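Local coordinates for Glyoxalase/bleomycin resistance protein/dioxygenase (Nocardioides sp., PDB 4MYM) that belongs to the glyoxalase/bleomycin resistance protein/dioxygenase family, whose members are typically metalloenzymes or drug-binding proteins, although its own substrate is not established, at residues Y54-R59 with A64-P69; S127-Y132 with R137-P142. All coordinates share one frame; numbering follows the deposited sequence.

In the fold
Interactions 1 and 2 are the equivalent hairpins of two four-stranded sheets with the same strand order, 1-4-3-2, the repeated beta-alpha-beta-beta-beta arrangement of the vicinal oxygen chelate fold. In each, residues 54-59 with 64-69 or 127-132 with 137-142 join the second strand, outermost within this chain, to the third. Their centres lie 27 Å apart, on opposite sides of the chain's centre, and their nearest atoms are about 8 Å apart without touching. Both meet the second subunit. The side chains of Asp65 and Cys138 each come within about 4 Å of a bound BTB buffer molecule, consistent with pocket-facing positions on both sheets.

Interaction 1 (Y54-R59 with A64-P69); sequences YTLSSR and ADFEGP
The carbonyl oxygen of Asp65 receives two backbone N-H groups: Ser57 N donates over 2.8 Å, whereas the second bond, from Ser58 N at 3.4 Å, is weak. Two consecutive residues facing one partner define a classic beta bulge, and the register accordingly shifts by one between the pairs Leu56-Phe66 and Ser58-Asp65. Beyond the bulge the antiparallel ladder resumes with Asp65 N bonded to Ser58 O. Before it, Glu67 N meets Thr55 O at 2.8 Å.

Side chains reinforce the bulge. Ser58 OG donates to Asp65 OD1 over 2.5 Å, reaching the oxygen from above the carboxylate, 47° out of its plane. Both groups sit between their own backbone N and carbonyl carbon (chi1 78° for Ser58, 67° for Asp65), which brings hydroxyl and acid together on the same face of the sheet. Asp65 OD2 turns to a salt bridge with Lys159 of the second subunit.

Phe66 occupies the face that packs on helix 41-51. Tyr54 CB lies over its ring as a CH-pi contact, 3.9 Å from the Phe66 centroid, while the two aromatic rings are set obliquely to each other. Leu56 reaches back through CD2, which touches Ala64 CB at 3.7 Å and also Phe66 CE1. Water bridges add to the pairing: one molecule links Thr55 N to Glu67 O, another Ser57 OG to Phe66 O.

The chemistry thus divides by face: Leu56, Ala64 and Phe66 give the hairpin an apolar surface against the helix, while the Ser58-Asp65 pair forms a polar one. There the work is shared between the two carboxylate oxygens of Asp65, OD1 taken by the serine hydroxyl and OD2 by the lysine of the second subunit, so that the group is held from both.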
loop_
_atom_site.group_PDB
_atom_site.type_symbol
_atom_site.label_atom_id
_atom_site.label_comp_id
_atom_site.label_asym_id
_atom_site.label_seq_id
_atom_site.Cartn_x
_atom_site.Cartn_y
_atom_site.Cartn_z
ATOM N N TYR A 54 8.623 0.186 13.255
ATOM C CA TYR A 54 9.331 -0.272 12.067
ATOM C C TYR A 54 10.825 -0.087 12.275
ATOM O O TYR A 54 11.256 0.777 13.056
ATOM C CB TYR A 54 8.829 0.466 10.805
ATOM C CG TYR A 54 7.513 -0.071 10.276
ATOM C CD1 TYR A 54 6.297 0.463 10.697
ATOM C CD2 TYR A 54 7.477 -1.117 9.353
ATOM C CE1 TYR A 54 5.095 -0.031 10.228
ATOM C CE2 TYR A 54 6.280 -1.603 8.880
ATOM C CZ TYR A 54 5.089 -1.057 9.323
ATOM O OH TYR A 54 3.888 -1.547 8.857
ATOM N N THR A 55 11.623 -0.914 11.605
ATOM C CA THR A 55 13.080 -0.812 11.697
ATOM C C THR A 55 13.668 -0.495 10.323
ATOM O O THR A 55 13.347 -1.172 9.350
ATOM C CB THR A 55 13.692 -2.129 12.214
ATOM O OG1 THR A 55 13.151 -2.419 13.505
ATOM C CG2 THR A 55 15.221 -2.025 12.320
ATOM N N LEU A 56 14.522 0.525 10.264
ATOM C CA LEU A 56 15.197 0.917 9.025
ATOM C C LEU A 56 16.016 -0.228 8.444
ATOM O O LEU A 56 16.724 -0.939 9.165
ATOM C CB LEU A 56 16.111 2.124 9.252
ATOM C CG LEU A 56 15.425 3.484 9.265
ATOM C CD1 LEU A 56 16.350 4.535 9.867
ATOM C CD2 LEU A 56 14.971 3.887 7.862
ATOM N N SER A 57 15.891 -0.398 7.134
ATOM C CA SER A 57 16.539 -1.475 6.403
ATOM C C SER A 57 17.545 -0.904 5.402
ATOM O O SER A 57 18.658 -1.421 5.269
ATOM C CB SER A 57 15.481 -2.310 5.682
ATOM O OG SER A 57 16.057 -3.436 5.041
ATOM N N SER A 58 17.153 0.166 4.707
ATOM C CA SER A 58 18.019 0.785 3.713
ATOM C C SER A 58 17.709 2.257 3.540
ATOM O O SER A 58 16.624 2.731 3.896
ATOM C CB SER A 58 17.913 0.060 2.368
ATOM O OG SER A 58 16.742 0.420 1.663
ATOM N N ARG A 59 18.694 2.972 3.007
ATOM C CA ARG A 59 18.575 4.389 2.696
ATOM C C ARG A 59 19.217 4.736 1.361
ATOM O O ARG A 59 20.284 4.236 1.044
ATOM C CB ARG A 59 19.283 5.204 3.759
ATOM C CG ARG A 59 18.459 5.499 4.993
ATOM C CD ARG A 59 19.193 6.542 5.807
ATOM N NE ARG A 59 18.548 6.835 7.074
ATOM C CZ ARG A 59 17.642 7.783 7.277
ATOM N NH1 ARG A 59 17.187 8.547 6.282
ATOM N NH2 ARG A 59 17.161 7.937 8.495
ATOM N N ALA A 64 13.985 5.922 2.247
ATOM C CA ALA A 64 14.239 4.958 3.304
ATOM C C ALA A 64 13.169 3.881 3.232
ATOM O O ALA A 64 12.037 4.153 2.837
ATOM C CB ALA A 64 14.231 5.637 4.663
ATOM N N ASP A 65 13.542 2.646 3.563
ATOM C CA ASP A 65 12.561 1.598 3.761
ATOM C C ASP A 65 12.878 0.758 4.981
ATOM O O ASP A 65 13.954 0.876 5.587
ATOM C CB ASP A 65 12.374 0.748 2.507
ATOM C CG ASP A 65 13.586 -0.079 2.153
ATOM O OD1 ASP A 65 14.604 -0.084 2.880
ATOM O OD2 ASP A 65 13.494 -0.748 1.110
ATOM N N PHE A 66 11.920 -0.073 5.342
ATOM C CA PHE A 66 11.955 -0.787 6.605
ATOM C C PHE A 66 12.002 -2.286 6.391
ATOM O O PHE A 66 11.714 -2.783 5.292
ATOM C CB PHE A 66 10.736 -0.411 7.439
ATOM C CG PHE A 66 10.603 1.062 7.664
ATOM C CD1 PHE A 66 11.499 1.732 8.468
ATOM C CD2 PHE A 66 9.582 1.779 7.065
ATOM C CE1 PHE A 66 11.390 3.093 8.686
ATOM C CE2 PHE A 66 9.464 3.143 7.266
ATOM C CZ PHE A 66 10.374 3.807 8.077
ATOM N N GLU A 67 12.355 -3.000 7.456
ATOM C CA GLU A 67 12.532 -4.448 7.407
ATOM C C GLU A 67 11.205 -5.184 7.272
ATOM O O GLU A 67 10.162 -4.713 7.742
ATOM C CB GLU A 67 13.276 -4.944 8.661
ATOM C CG GLU A 67 14.759 -4.595 8.661
ATOM C CD GLU A 67 15.533 -5.195 9.831
ATOM O OE1 GLU A 67 14.923 -5.535 10.878
ATOM O OE2 GLU A 67 16.772 -5.316 9.697
ATOM N N GLY A 68 11.252 -6.340 6.609
ATOM C CA GLY A 68 10.124 -7.263 6.573
ATOM C C GLY A 68 10.053 -8.000 7.901
ATOM O O GLY A 68 10.691 -7.587 8.868
ATOM N N PRO A 69 9.301 -9.111 7.961
ATOM C CA PRO A 69 8.626 -9.816 6.868
ATOM C C PRO A 69 7.353 -9.143 6.374
ATOM O O PRO A 69 6.893 -8.158 6.963
ATOM C CB PRO A 69 8.284 -11.172 7.498
ATOM C CG PRO A 69 8.063 -10.847 8.933
ATOM C CD PRO A 69 9.067 -9.774 9.260
HETATM O O HOH W 1 10.349 -3.112 10.185
HETATM O O HOH W 2 13.511 -4.284 3.621
#

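Interaction 2 (S127-Y132 with R137-P142); sequences SPPADY and RCIYFP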
loop_
_atom_site.group_PDB
_atom_site.type_symbol
_atom_site.label_atom_id
_atom_site.label_comp_id
_atom_site.label_asym_id
_atom_site.label_seq_id
_atom_site.Cartn_x
_atom_site.Cartn_y
_atom_site.Cartn_z
ATOM N N SER A 127 -11.415 8.425 15.932
ATOM C CA SER A 127 -12.463 8.074 16.894
ATOM C C SER A 127 -11.922 6.972 17.774
ATOM O O SER A 127 -10.997 6.254 17.353
ATOM C CB SER A 127 -13.712 7.503 16.217
ATOM O OG SER A 127 -14.132 8.287 15.129
ATOM N N PRO A 128 -12.498 6.810 18.986
ATOM C CA PRO A 128 -12.151 5.610 19.748
ATOM C C PRO A 128 -12.650 4.365 19.051
ATOM O O PRO A 128 -13.468 4.453 18.129
ATOM C CB PRO A 128 -12.914 5.792 21.081
ATOM C CG PRO A 128 -13.162 7.259 21.177
ATOM C CD PRO A 128 -13.385 7.705 19.751
ATOM N N PRO A 129 -12.211 3.180 19.527
ATOM C CA PRO A 129 -12.680 1.927 18.973
ATOM C C PRO A 129 -14.195 1.900 18.822
ATOM O O PRO A 129 -14.911 2.393 19.701
ATOM C CB PRO A 129 -12.219 0.899 20.011
ATOM C CG PRO A 129 -10.975 1.481 20.575
ATOM C CD PRO A 129 -11.198 2.979 20.578
ATOM N N ALA A 130 -14.677 1.362 17.709
ATOM C CA ALA A 130 -16.120 1.197 17.496
ATOM C C ALA A 130 -16.391 0.040 16.569
ATOM O O ALA A 130 -15.505 -0.386 15.820
ATOM C CB ALA A 130 -16.731 2.478 16.927
ATOM N N ASP A 131 -17.622 -0.464 16.630
ATOM C CA ASP A 131 -18.113 -1.473 15.707
ATOM C C ASP A 131 -18.745 -0.797 14.502
ATOM O O ASP A 131 -19.526 0.161 14.636
ATOM C CB ASP A 131 -19.124 -2.395 16.398
ATOM C CG ASP A 131 -18.508 -3.180 17.544
ATOM O OD1 ASP A 131 -17.256 -3.225 17.650
ATOM O OD2 ASP A 131 -19.269 -3.775 18.329
ATOM N N TYR A 132 -18.397 -1.287 13.317
ATOM C CA TYR A 132 -18.854 -0.681 12.085
ATOM C C TYR A 132 -19.828 -1.591 11.357
ATOM O O TYR A 132 -19.865 -2.796 11.611
ATOM C CB TYR A 132 -17.648 -0.320 11.202
ATOM C CG TYR A 132 -16.909 0.862 11.777
ATOM C CD1 TYR A 132 -17.225 2.161 11.379
ATOM C CD2 TYR A 132 -15.972 0.690 12.788
ATOM C CE1 TYR A 132 -16.587 3.246 11.930
ATOM C CE2 TYR A 132 -15.324 1.773 13.345
ATOM C CZ TYR A 132 -15.639 3.047 12.909
ATOM O OH TYR A 132 -15.005 4.106 13.466
ATOM N N ARG A 137 -14.639 -4.364 14.161
ATOM C CA ARG A 137 -14.293 -3.368 15.135
ATOM C C ARG A 137 -12.995 -2.725 14.648
ATOM O O ARG A 137 -12.005 -3.430 14.412
ATOM C CB ARG A 137 -14.127 -4.001 16.520
ATOM C CG ARG A 137 -13.737 -3.025 17.612
ATOM C CD ARG A 137 -13.991 -3.611 18.997
ATOM N NE ARG A 137 -13.898 -2.621 20.060
ATOM C CZ ARG A 137 -14.899 -1.842 20.480
ATOM N NH1 ARG A 137 -16.094 -1.894 19.918
ATOM N NH2 ARG A 137 -14.694 -0.985 21.481
ATOM N N CYS A 138 -13.023 -1.402 14.468
ATOM C CA CYS A 138 -11.945 -0.668 13.795
ATOM C C CYS A 138 -11.478 0.565 14.518
ATOM O O CYS A 138 -12.242 1.206 15.262
ATOM C CB CYS A 138 -12.392 -0.218 12.403
ATOM S SG CYS A 138 -13.087 -1.524 11.403
ATOM N N ILE A 139 -10.215 0.909 14.270
ATOM C CA ILE A 139 -9.672 2.200 14.649
ATOM C C ILE A 139 -8.912 2.777 13.452
ATOM O O ILE A 139 -8.339 2.033 12.641
ATOM C CB ILE A 139 -8.768 2.122 15.893
ATOM C CG1 ILE A 139 -7.668 1.063 15.719
ATOM C CG2 ILE A 139 -9.636 1.820 17.122
ATOM C CD1 ILE A 139 -6.788 0.876 16.938
ATOM N N TYR A 140 -8.947 4.099 13.334
ATOM C CA TYR A 140 -8.327 4.811 12.203
ATOM C C TYR A 140 -7.428 5.947 12.711
ATOM O O TYR A 140 -7.785 6.630 13.672
ATOM C CB TYR A 140 -9.423 5.361 11.296
ATOM C CG TYR A 140 -10.320 4.302 10.717
ATOM C CD1 TYR A 140 -9.952 3.606 9.577
ATOM C CD2 TYR A 140 -11.540 3.991 11.309
ATOM C CE1 TYR A 140 -10.770 2.630 9.041
ATOM C CE2 TYR A 140 -12.365 3.024 10.781
ATOM C CZ TYR A 140 -11.971 2.337 9.659
ATOM O OH TYR A 140 -12.776 1.368 9.152
ATOM N N PHE A 141 -6.252 6.125 12.096
ATOM C CA PHE A 141 -5.348 7.216 12.401
ATOM C C PHE A 141 -4.582 7.685 11.162
ATOM O O PHE A 141 -4.234 6.860 10.308
ATOM C CB PHE A 141 -4.371 6.887 13.553
ATOM C CG PHE A 141 -3.447 5.716 13.301
ATOM C CD1 PHE A 141 -2.144 5.921 12.854
ATOM C CD2 PHE A 141 -3.851 4.422 13.583
ATOM C CE1 PHE A 141 -1.279 4.857 12.667
ATOM C CE2 PHE A 141 -2.988 3.349 13.401
ATOM C CZ PHE A 141 -1.703 3.567 12.944
ATOM N N PRO A 142 -4.343 9.008 11.051
ATOM C CA PRO A 142 -3.519 9.545 9.975
ATOM C C PRO A 142 -2.030 9.284 10.185
ATOM O O PRO A 142 -1.546 9.256 11.321
ATOM C CB PRO A 142 -3.784 11.052 10.055
ATOM C CG PRO A 142 -4.013 11.300 11.507
ATOM C CD PRO A 142 -4.694 10.062 12.034
HETATM O O HOH W 3 -10.926 5.475 14.778
HETATM O O HOH W 4 -13.173 3.688 15.410
#
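Strands 130-132 and 137-142 run at 111° to each other between their short axes, so regular antiparallel pairing is brief: Cys138 N donates to Ala130 O over 3.0 Å, Ala130 N returns only a weak bond to Cys138 O, and Asp131-Arg137 forms the adjoining non-hydrogen-bonded pair. Where the strands splay, water takes over. One molecule donates to both Pro128 O and Cys138 O and accepts from Tyr132 OH at 2.7 Å, lying in the plane of the tyrosine ring; another joins Ser127 O to Tyr140 N.

Arg137 provides the ionic contact. Its NH1 meets Asp131 OD1 at 2.9 Å, a salt bridge that lies in the guanidinium plane but comes from above the carboxylate, the two planes being 79° apart. CG stands opposite the backbone N and the chain stays extended to NE, which carries the guanidinium past Asp131 to Pro129. The backbone of Pro129 and Ala130 passes over one face of that group, and Pro129 CB approaches Arg137 NH2 to 3.4 Å. Beside it, Pro129 CG packs on Ile139 CG2 at 3.7 Å, the two side chains pointing the same way.

Tyr132 lies along the other face of the hairpin. Cys138 CB touches Tyr132 CE2 at 3.7 Å. The sulfur of the same cysteine stands oblique to the ring. The edge of Tyr140 is directed at the face of Tyr132 in a T-shaped pair, centroids 5.7 Å apart and planes at 88°. Thr84 and Thr85 of the second subunit pack on Tyr132 and Tyr140 respectively.

Helix 108-120 packs against the side bearing Pro129, Arg137 and Ile139, and its Asp112 forms a second salt bridge, with Arg137 NE. Strand 147-154 pairs with residues 137-142 as the next strand of the sheet.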